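Local atomic coordinates of 5-cytosine DNA methyltransferase (Entamoeba histolytica, PDB entry 3QV2), a protein that probably transfers methyl groups from S-adenosyl-L-methionine to carbon 5 of cytosine in tRNA or DNA. Residues 37-49 against 57-71. Residues are numbered along the deposited sequence; the frame is centred on the assembly and turned at random.
With SAH (S-adenosyl-L-homocysteine), chain B; SO4 (sulfate ion), chain C.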
loop_
_atom_site.group_PDB
_atom_site.type_symbol
_atom_site.label_atom_id
_atom_site.label_comp_id
_atom_site.label_asym_id
_atom_site.label_seq_id
_atom_site.Cartn_x
_atom_site.Cartn_y
_atom_site.Cartn_z
ATOM N N THR A 37 -16.065 2.149 11.238
ATOM C CA THR A 37 -15.186 1.796 12.344
ATOM C C THR A 37 -14.116 0.833 11.846
ATOM O O THR A 37 -14.347 0.071 10.906
ATOM C CB THR A 37 -15.957 1.127 13.495
ATOM O OG1 THR A 37 -16.530 -0.105 13.038
ATOM C CG2 THR A 37 -17.064 2.043 14.000
ATOM N N PHE A 38 -12.947 0.866 12.476
ATOM C CA PHE A 38 -11.835 0.024 12.055
ATOM C C PHE A 38 -11.209 -0.735 13.224
ATOM O O PHE A 38 -10.935 -0.158 14.275
ATOM C CB PHE A 38 -10.767 0.864 11.351
ATOM C CG PHE A 38 -11.232 1.487 10.062
ATOM C CD1 PHE A 38 -11.024 0.845 8.852
ATOM C CD2 PHE A 38 -11.872 2.716 10.059
ATOM C CE1 PHE A 38 -11.449 1.414 7.666
ATOM C CE2 PHE A 38 -12.300 3.290 8.877
ATOM C CZ PHE A 38 -12.087 2.640 7.679
ATOM N N ILE A 39 -10.993 -2.033 13.032
ATOM C CA ILE A 39 -10.285 -2.855 14.010
ATOM C C ILE A 39 -9.046 -3.465 13.365
ATOM O O ILE A 39 -9.125 -4.500 12.704
ATOM C CB ILE A 39 -11.168 -3.982 14.581
ATOM C CG1 ILE A 39 -12.328 -3.399 15.394
ATOM C CG2 ILE A 39 -10.345 -4.907 15.459
ATOM C CD1 ILE A 39 -13.453 -2.836 14.553
ATOM N N PRO A 40 -7.892 -2.813 13.555
ATOM C CA PRO A 40 -6.621 -3.192 12.930
ATOM C C PRO A 40 -5.940 -4.375 13.612
ATOM O O PRO A 40 -5.904 -4.444 14.841
ATOM C CB PRO A 40 -5.770 -1.932 13.103
ATOM C CG PRO A 40 -6.286 -1.314 14.350
ATOM C CD PRO A 40 -7.762 -1.599 14.380
ATOM N N PHE A 41 -5.409 -5.293 12.810
ATOM C CA PHE A 41 -4.624 -6.416 13.312
ATOM C C PHE A 41 -3.244 -6.412 12.662
ATOM O O PHE A 41 -3.129 -6.409 11.436
ATOM C CB PHE A 41 -5.320 -7.747 13.009
ATOM C CG PHE A 41 -6.445 -8.080 13.948
ATOM C CD1 PHE A 41 -6.260 -8.989 14.978
ATOM C CD2 PHE A 41 -7.690 -7.496 13.794
ATOM C CE1 PHE A 41 -7.295 -9.302 15.839
ATOM C CE2 PHE A 41 -8.728 -7.804 14.653
ATOM C CZ PHE A 41 -8.530 -8.708 15.676
ATOM N N ASP A 42 -2.200 -6.410 13.484
ATOM C CA ASP A 42 -0.834 -6.482 12.981
ATOM C C ASP A 42 0.142 -6.747 14.125
ATOM O O ASP A 42 -0.044 -6.255 15.238
ATOM C CB ASP A 42 -0.461 -5.198 12.235
ATOM C CG ASP A 42 0.715 -5.390 11.294
ATOM O OD1 ASP A 42 1.735 -5.963 11.725
ATOM O OD2 ASP A 42 0.612 -4.975 10.121
ATOM N N ILE A 43 1.177 -7.533 13.844
ATOM C CA ILE A 43 2.143 -7.927 14.863
ATOM C C ILE A 43 3.395 -7.055 14.853
ATOM O O ILE A 43 4.256 -7.185 15.724
ATOM C CB ILE A 43 2.560 -9.398 14.691
ATOM C CG1 ILE A 43 3.234 -9.602 13.333
ATOM C CG2 ILE A 43 1.354 -10.309 14.830
ATOM C CD1 ILE A 43 3.663 -11.031 13.069
ATOM N N ASN A 44 3.495 -6.170 13.866
ATOM C CA ASN A 44 4.651 -5.287 13.747
ATOM C C ASN A 44 4.566 -4.115 14.722
ATOM O O ASN A 44 3.768 -3.195 14.534
ATOM C CB ASN A 44 4.785 -4.777 12.309
ATOM C CG ASN A 44 6.124 -4.118 12.046
ATOM O OD1 ASN A 44 6.320 -2.942 12.349
ATOM N ND2 ASN A 44 7.055 -4.875 11.476
ATOM N N GLU A 45 5.393 -4.157 15.762
ATOM C CA GLU A 45 5.356 -3.153 16.822
ATOM C C GLU A 45 5.566 -1.732 16.304
ATOM O O GLU A 45 4.870 -0.804 16.718
ATOM C CB GLU A 45 6.381 -3.478 17.913
ATOM C CG GLU A 45 6.101 -4.773 18.661
ATOM C CD GLU A 45 7.004 -4.960 19.866
ATOM O OE1 GLU A 45 7.806 -4.049 20.160
ATOM O OE2 GLU A 45 6.909 -6.021 20.520
ATOM N N ILE A 46 6.525 -1.567 15.398
ATOM C CA ILE A 46 6.826 -0.254 14.839
ATOM C C ILE A 46 5.657 0.266 14.007
ATOM O O ILE A 46 5.236 1.413 14.160
ATOM C CB ILE A 46 8.111 -0.277 13.981
ATOM C CG1 ILE A 46 9.352 -0.263 14.876
ATOM C CG2 ILE A 46 8.145 0.915 13.041
ATOM C CD1 ILE A 46 9.483 -1.471 15.780
ATOM N N ALA A 47 5.131 -0.588 13.137
ATOM C CA ALA A 47 3.993 -0.225 12.303
ATOM C C ALA A 47 2.807 0.193 13.164
ATOM O O ALA A 47 2.166 1.212 12.902
ATOM C CB ALA A 47 3.610 -1.382 11.394
ATOM N N ASN A 48 2.521 -0.598 14.193
ATOM C CA ASN A 48 1.415 -0.306 15.099
ATOM C C ASN A 48 1.565 1.044 15.789
ATOM O O ASN A 48 0.595 1.784 15.931
ATOM C CB ASN A 48 1.264 -1.409 16.147
ATOM C CG ASN A 48 1.005 -2.768 15.532
ATOM O OD1 ASN A 48 0.577 -2.872 14.383
ATOM N ND2 ASN A 48 1.262 -3.821 16.300
ATOM N N LYS A 49 2.782 1.358 16.222
ATOM C CA LYS A 49 3.045 2.628 16.890
ATOM C C LYS A 49 2.652 3.813 16.015
ATOM O O LYS A 49 2.107 4.801 16.505
ATOM C CB LYS A 49 4.512 2.729 17.316
ATOM C CG LYS A 49 4.755 2.322 18.763
ATOM C CD LYS A 49 5.948 1.390 18.899
ATOM C CE LYS A 49 7.233 2.050 18.430
ATOM N NZ LYS A 49 8.407 1.151 18.614
ATOM N N GLU A 57 -6.017 4.577 18.251
ATOM C CA GLU A 57 -6.679 3.317 18.565
ATOM C C GLU A 57 -5.637 2.212 18.641
ATOM O O GLU A 57 -4.647 2.238 17.911
ATOM C CB GLU A 57 -7.731 2.980 17.508
ATOM C CG GLU A 57 -8.824 4.027 17.364
ATOM C CD GLU A 57 -9.746 3.756 16.188
ATOM O OE1 GLU A 57 -9.875 2.580 15.788
ATOM O OE2 GLU A 57 -10.336 4.724 15.663
ATOM N N GLU A 58 -5.855 1.244 19.523
ATOM C CA GLU A 58 -4.888 0.169 19.716
ATOM C C GLU A 58 -4.980 -0.896 18.628
ATOM O O GLU A 58 -6.070 -1.240 18.172
ATOM C CB GLU A 58 -5.057 -0.472 21.095
ATOM C CG GLU A 58 -4.015 -1.535 21.405
ATOM C CD GLU A 58 -4.121 -2.057 22.822
ATOM O OE1 GLU A 58 -5.138 -1.767 23.489
ATOM O OE2 GLU A 58 -3.185 -2.752 23.269
ATOM N N VAL A 59 -3.826 -1.413 18.218
ATOM C CA VAL A 59 -3.771 -2.473 17.222
ATOM C C VAL A 59 -3.740 -3.846 17.884
ATOM O O VAL A 59 -2.948 -4.085 18.798
ATOM C CB VAL A 59 -2.526 -2.339 16.320
ATOM C CG1 VAL A 59 -2.498 -3.458 15.295
ATOM C CG2 VAL A 59 -2.506 -0.981 15.634
ATOM N N GLN A 60 -4.603 -4.744 17.420
ATOM C CA GLN A 60 -4.645 -6.107 17.937
ATOM C C GLN A 60 -3.455 -6.909 17.419
ATOM O O GLN A 60 -3.274 -7.054 16.211
ATOM C CB GLN A 60 -5.953 -6.793 17.536
ATOM C CG GLN A 60 -7.202 -6.060 17.986
ATOM C CD GLN A 60 -7.347 -6.019 19.492
ATOM O OE1 GLN A 60 -7.472 -4.948 20.082
ATOM N NE2 GLN A 60 -7.341 -7.188 20.122
ATOM N N VAL A 61 -2.650 -7.430 18.340
ATOM C CA VAL A 61 -1.426 -8.138 17.976
ATOM C C VAL A 61 -1.610 -9.652 17.916
ATOM O O VAL A 61 -0.639 -10.395 17.788
ATOM C CB VAL A 61 -0.274 -7.809 18.946
ATOM C CG1 VAL A 61 0.062 -6.330 18.883
ATOM C CG2 VAL A 61 -0.638 -8.214 20.365
ATOM N N LYS A 62 -2.855 -10.105 18.014
ATOM C CA LYS A 62 -3.154 -11.526 17.892
ATOM C C LYS A 62 -2.703 -12.036 16.527
ATOM O O LYS A 62 -3.123 -11.516 15.494
ATOM C CB LYS A 62 -4.652 -11.775 18.086
ATOM C CG LYS A 62 -5.053 -13.239 18.027
ATOM C CD LYS A 62 -4.354 -14.046 19.110
ATOM C CE LYS A 62 -4.751 -15.514 19.053
ATOM N NZ LYS A 62 -4.149 -16.303 20.165
ATOM N N ASN A 63 -1.845 -13.052 16.525
ATOM C CA ASN A 63 -1.292 -13.577 15.279
ATOM C C ASN A 63 -2.373 -14.136 14.360
ATOM O O ASN A 63 -3.182 -14.967 14.772
ATOM C CB ASN A 63 -0.235 -14.647 15.563
ATOM C CG ASN A 63 0.720 -14.845 14.402
ATOM O OD1 ASN A 63 0.350 -15.393 13.365
ATOM N ND2 ASN A 63 1.960 -14.401 14.575
ATOM N N LEU A 64 -2.378 -13.675 13.113
ATOM C CA LEU A 64 -3.414 -14.044 12.154
ATOM C C LEU A 64 -3.262 -15.471 11.636
ATOM O O LEU A 64 -4.122 -15.968 10.906
ATOM C CB LEU A 64 -3.444 -13.055 10.986
ATOM C CG LEU A 64 -4.271 -11.780 11.178
ATOM C CD1 LEU A 64 -4.127 -11.237 12.586
ATOM C CD2 LEU A 64 -3.892 -10.722 10.153
ATOM N N ASP A 65 -2.172 -16.128 12.016
ATOM C CA ASP A 65 -1.951 -17.516 11.623
ATOM C C ASP A 65 -2.920 -18.458 12.326
ATOM O O ASP A 65 -3.289 -19.498 11.782
ATOM C CB ASP A 65 -0.514 -17.950 11.932
ATOM C CG ASP A 65 0.507 -17.270 11.044
ATOM O OD1 ASP A 65 0.114 -16.704 10.004
ATOM O OD2 ASP A 65 1.708 -17.316 11.383
ATOM N N SER A 66 -3.334 -18.090 13.536
ATOM C CA SER A 66 -4.103 -19.000 14.378
ATOM C C SER A 66 -5.316 -18.361 15.049
ATOM O O SER A 66 -5.978 -19.001 15.865
ATOM C CB SER A 66 -3.196 -19.606 15.451
ATOM O OG SER A 66 -2.693 -18.599 16.316
ATOM N N ILE A 67 -5.609 -17.107 14.716
ATOM C CA ILE A 67 -6.735 -16.414 15.338
ATOM C C ILE A 67 -8.038 -17.199 15.158
ATOM O O ILE A 67 -8.337 -17.687 14.067
ATOM C CB ILE A 67 -6.899 -14.973 14.811
ATOM C CG1 ILE A 67 -7.960 -14.227 15.626
ATOM C CG2 ILE A 67 -7.251 -14.980 13.333
ATOM C CD1 ILE A 67 -8.059 -12.750 15.308
ATOM N N SER A 68 -8.805 -17.323 16.236
ATOM C CA SER A 68 -10.013 -18.140 16.226
ATOM C C SER A 68 -11.175 -17.442 15.531
ATOM O O SER A 68 -11.206 -16.215 15.434
ATOM C CB SER A 68 -10.417 -18.520 17.653
ATOM O OG SER A 68 -10.884 -17.388 18.370
ATOM N N ILE A 69 -12.129 -18.233 15.050
ATOM C CA ILE A 69 -13.333 -17.694 14.434
ATOM C C ILE A 69 -14.086 -16.843 15.448
ATOM O O ILE A 69 -14.531 -15.737 15.143
ATOM C CB ILE A 69 -14.267 -18.815 13.948
ATOM C CG1 ILE A 69 -13.499 -19.829 13.098
ATOM C CG2 ILE A 69 -15.438 -18.233 13.172
ATOM C CD1 ILE A 69 -14.326 -21.022 12.672
ATOM N N LYS A 70 -14.215 -17.375 16.660
ATOM C CA LYS A 70 -14.941 -16.714 17.739
ATOM C C LYS A 70 -14.474 -15.278 17.961
ATOM O O LYS A 70 -15.288 -14.360 18.052
ATOM C CB LYS A 70 -14.793 -17.513 19.036
ATOM C CG LYS A 70 -15.560 -16.943 20.218
ATOM C CD LYS A 70 -16.898 -17.642 20.403
ATOM C CE LYS A 70 -17.548 -17.241 21.717
ATOM N NZ LYS A 70 -18.750 -18.066 22.020
ATOM N N GLN A 71 -13.160 -15.089 18.054
ATOM C CA GLN A 71 -12.603 -13.762 18.289
ATOM C C GLN A 71 -12.930 -12.814 17.141
ATOM O O GLN A 71 -13.275 -11.653 17.362
ATOM C CB GLN A 71 -11.091 -13.834 18.507
ATOM C CG GLN A 71 -10.443 -12.478 18.732
ATOM C CD GLN A 71 -8.980 -12.579 19.115
ATOM O OE1 GLN A 71 -8.264 -11.578 19.152
ATOM N NE2 GLN A 71 -8.527 -13.793 19.406
HETATM N N SAH B . -1.186 -2.050 3.918
HETATM C CA SAH B . -0.501 -1.706 5.148
HETATM C CB SAH B . 0.741 -2.567 5.340
HETATM C CG SAH B . 0.770 -3.949 4.734
HETATM S SD SAH B . 2.295 -4.898 4.909
HETATM C C SAH B . -0.155 -0.239 5.133
HETATM O O SAH B . 0.841 0.179 5.790
HETATM O OXT SAH B . -0.872 0.579 4.462
HETATM C "C5'" SAH B . 1.927 -6.464 5.670
HETATM C "C4'" SAH B . 1.730 -6.501 7.141
HETATM O "O4'" SAH B . 1.205 -7.736 7.483
HETATM C "C3'" SAH B . 3.025 -6.376 7.814
HETATM O "O3'" SAH B . 3.087 -5.165 8.487
HETATM C "C2'" SAH B . 3.127 -7.468 8.748
HETATM O "O2'" SAH B . 3.484 -6.990 9.998
HETATM C "C1'" SAH B . 1.785 -8.055 8.786
HETATM N N9 SAH B . 1.828 -9.454 9.105
HETATM C C8 SAH B . 2.581 -10.438 8.597
HETATM N N7 SAH B . 2.240 -11.571 9.232
HETATM C C5 SAH B . 1.275 -11.286 10.139
HETATM C C6 SAH B . 0.564 -12.059 11.059
HETATM N N6 SAH B . 0.809 -13.475 11.177
HETATM N N1 SAH B . -0.352 -11.449 11.832
HETATM C C2 SAH B . -0.596 -10.134 11.740
HETATM N N3 SAH B . 0.072 -9.375 10.865
HETATM C C4 SAH B . 1.004 -9.920 10.062
HETATM S S SO4 C . -6.955 -18.422 21.484
HETATM O O1 SO4 C . -5.497 -18.532 21.480
HETATM O O2 SO4 C . -7.465 -18.805 20.172
HETATM O O3 SO4 C . -7.514 -19.306 22.504
HETATM O O4 SO4 C . -7.332 -17.040 21.769
HETATM O O HOH W 1 -12.675 2.900 14.592
HETATM O O HOH W 2 -10.119 0.108 16.801
#
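Glu57 reaches the backbone of Phe38 through two waters: one bridges Phe38 N and Glu57 OE1, the other donates to both Phe38 O and OE1, while OE2 forms a salt bridge with Arg24. Val59 wedges between strand 36-41 and helix 45-55. Val59 CG1, anti to the backbone N (chi1 180°), lies 3.3 Å from Asn48 OD1, and Val59 CG2 meets Pro40 CG. Asn48 ND2, beside Val61 CG1, donates to Asp42 O (3.0 Å) from above the carbonyl plane, tying helix 45-55 to the loop at Asp42. Gln60 pairs with Phe41 in a single beta bridge: Gln60 N donates to Pro40 O (2.9 Å), and Asp42 N to Gln60 O (3.0 Å). Gln60 CB sits over one face of the Phe41 ring, 3.5 Å from its centroid, a CH-pi contact. Val61 O touches Ile43 CG2 at 3.6 Å. Beyond it, Asn63 OD1 accepts from adenine N6 of S-adenosyl-L-homocysteine and, in an Asx turn, from Asp65 N. Leu64 N donates to adenine N1, and Leu64 CD1 touches both Phe41 CB and adenine C2. Ile67 CD1 approaches Phe41 CE1 at 3.6 Å. With Asp42 gripping both ribose hydroxyls (O2' to Asp42 OD1 2.7 Å), Asp42, Asn63 and Leu64 line the adenosine end of the cofactor pocket, Asp42 being the ribose-binding acidic residue near the C-terminal end of the second strand, as in Rossmann-like class I methyltransferases.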